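Local coordinates for protein ferritin heavy chain (Trichoplusia ni, PDB 1Z6O) that oxidises ferrous iron and, in a shell shared with light chains, helps store it in a soluble, non-toxic form, at residues 39-44 with 60-64. Residues are numbered along the deposited sequence; the frame is centred on the assembly and turned at random.
Sequences YLAMGA and FFDAA
The methyl group of A63 sits squarely over one face of the Y39 ring, A63 CB lying 3.6 Å from the ring centroid and 6° off the normal in a CH-pi contact. Y39 CG lies opposite its own carbonyl carbon (chi1 -82°), which lays the ring across the facing helix; Y39 CB rests against A64 CB at 3.7 Å, while Y39 CD2 meets F60 CD1, the two side chains crossing at about a right angle. One turn further along, M42, fully stretched from CA to CE, carries SD over the centre of the F60 ring, 3.8 Å from its centroid, a Met-aromatic contact. On the other flank G43 CA covers one face of the F61 ring in a second CH-pi contact, and F61 CZ comes within 3.4 Å of G43 C; as G43 has no side chain, the ring can lie directly on the helix backbone. L40 CD2 closes this side, 3.8 Å from A64 CB and also touching F61. The axes of segments 39-44 and 60-64 run antiparallel at 161° and approach to 7.6 Å, consistent with the small residues G43 and A64 at the closest backbone positions. Helix 105-132 packs against Y39, M42 and F60, while a neighbouring light chain packs on L40 and F61. The Y39 hydroxyl hydrogen-bonds E116 OE2, a probable ligand of the second iron, making Y39 a likely second-shell residue of the ferroxidase centre within the ferritin four-helix bundle, where helices 19-47 and 54-80 pair.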
loop_
_atom_site.group_PDB
_atom_site.type_symbol
_atom_site.label_atom_id
_atom_site.label_comp_id
_atom_site.label_asym_id
_atom_site.label_seq_id
_atom_site.Cartn_x
_atom_site.Cartn_y
_atom_site.Cartn_z
ATOM N N TYR M 39 -44.555 26.472 3.153
ATOM C CA TYR M 39 -43.412 26.198 2.274
ATOM C C TYR M 39 -43.700 24.979 1.394
ATOM O O TYR M 39 -43.257 24.932 0.245
ATOM C CB TYR M 39 -42.130 25.965 3.089
ATOM C CG TYR M 39 -41.455 27.249 3.517
ATOM C CD1 TYR M 39 -41.059 27.454 4.841
ATOM C CD2 TYR M 39 -41.153 28.239 2.576
ATOM C CE1 TYR M 39 -40.365 28.621 5.223
ATOM C CE2 TYR M 39 -40.462 29.398 2.940
ATOM C CZ TYR M 39 -40.070 29.583 4.258
ATOM O OH TYR M 39 -39.361 30.718 4.586
ATOM N N LEU M 40 -44.422 23.985 1.917
ATOM C CA LEU M 40 -44.761 22.819 1.086
ATOM C C LEU M 40 -45.578 23.280 -0.115
ATOM O O LEU M 40 -45.414 22.769 -1.220
ATOM C CB LEU M 40 -45.615 21.787 1.844
ATOM C CG LEU M 40 -44.968 20.754 2.762
ATOM C CD1 LEU M 40 -46.071 19.812 3.301
ATOM C CD2 LEU M 40 -43.914 19.952 1.979
ATOM N N ALA M 41 -46.490 24.224 0.109
ATOM C CA ALA M 41 -47.322 24.724 -0.985
ATOM C C ALA M 41 -46.475 25.476 -2.016
ATOM O O ALA M 41 -46.776 25.438 -3.212
ATOM C CB ALA M 41 -48.444 25.628 -0.435
ATOM N N MET M 42 -45.425 26.168 -1.569
ATOM C CA MET M 42 -44.549 26.862 -2.514
ATOM C C MET M 42 -43.783 25.824 -3.328
ATOM O O MET M 42 -43.626 25.966 -4.540
ATOM C CB MET M 42 -43.545 27.764 -1.788
ATOM C CG MET M 42 -44.168 28.980 -1.129
ATOM S SD MET M 42 -42.847 30.091 -0.507
ATOM C CE MET M 42 -43.843 31.428 0.200
ATOM N N GLY M 43 -43.293 24.784 -2.660
ATOM C CA GLY M 43 -42.578 23.735 -3.379
ATOM C C GLY M 43 -43.484 23.106 -4.433
ATOM O O GLY M 43 -43.071 22.853 -5.570
ATOM N N ALA M 44 -44.734 22.850 -4.057
ATOM C CA ALA M 44 -45.703 22.255 -4.982
ATOM C C ALA M 44 -45.941 23.169 -6.193
ATOM O O ALA M 44 -46.017 22.703 -7.330
ATOM C CB ALA M 44 -47.038 22.012 -4.253
ATOM N N PHE M 60 -37.788 25.552 -1.581
ATOM C CA PHE M 60 -38.921 25.605 -0.669
ATOM C C PHE M 60 -39.273 24.281 -0.003
ATOM O O PHE M 60 -39.754 24.283 1.126
ATOM C CB PHE M 60 -40.121 26.250 -1.384
ATOM C CG PHE M 60 -39.871 27.698 -1.760
ATOM C CD1 PHE M 60 -39.390 28.598 -0.808
ATOM C CD2 PHE M 60 -40.095 28.154 -3.056
ATOM C CE1 PHE M 60 -39.132 29.936 -1.140
ATOM C CE2 PHE M 60 -39.843 29.489 -3.401
ATOM C CZ PHE M 60 -39.359 30.380 -2.438
ATOM N N PHE M 61 -39.042 23.150 -0.673
ATOM C CA PHE M 61 -39.283 21.865 -0.005
ATOM C C PHE M 61 -38.235 21.748 1.119
ATOM O O PHE M 61 -38.540 21.250 2.200
ATOM C CB PHE M 61 -39.135 20.682 -0.977
ATOM C CG PHE M 61 -40.358 20.443 -1.839
ATOM C CD1 PHE M 61 -40.231 20.230 -3.210
ATOM C CD2 PHE M 61 -41.633 20.408 -1.272
ATOM C CE1 PHE M 61 -41.363 19.981 -4.012
ATOM C CE2 PHE M 61 -42.769 20.161 -2.063
ATOM C CZ PHE M 61 -42.629 19.946 -3.440
ATOM N N ASP M 62 -37.000 22.195 0.865
ATOM C CA ASP M 62 -35.963 22.154 1.906
ATOM C C ASP M 62 -36.392 23.043 3.078
ATOM O O ASP M 62 -36.217 22.673 4.240
ATOM C CB ASP M 62 -34.599 22.664 1.392
ATOM C CG ASP M 62 -33.914 21.684 0.442
ATOM O OD1 ASP M 62 -34.366 20.526 0.337
ATOM O OD2 ASP M 62 -32.912 22.073 -0.197
ATOM N N ALA M 63 -36.936 24.221 2.772
ATOM C CA ALA M 63 -37.391 25.138 3.827
ATOM C C ALA M 63 -38.528 24.512 4.634
ATOM O O ALA M 63 -38.607 24.700 5.849
ATOM C CB ALA M 63 -37.858 26.472 3.221
ATOM N N ALA M 64 -39.418 23.779 3.968
ATOM C CA ALA M 64 -40.525 23.130 4.678
ATOM C C ALA M 64 -39.970 22.124 5.694
ATOM O O ALA M 64 -40.418 22.073 6.842
ATOM C CB ALA M 64 -41.472 22.396 3.672
#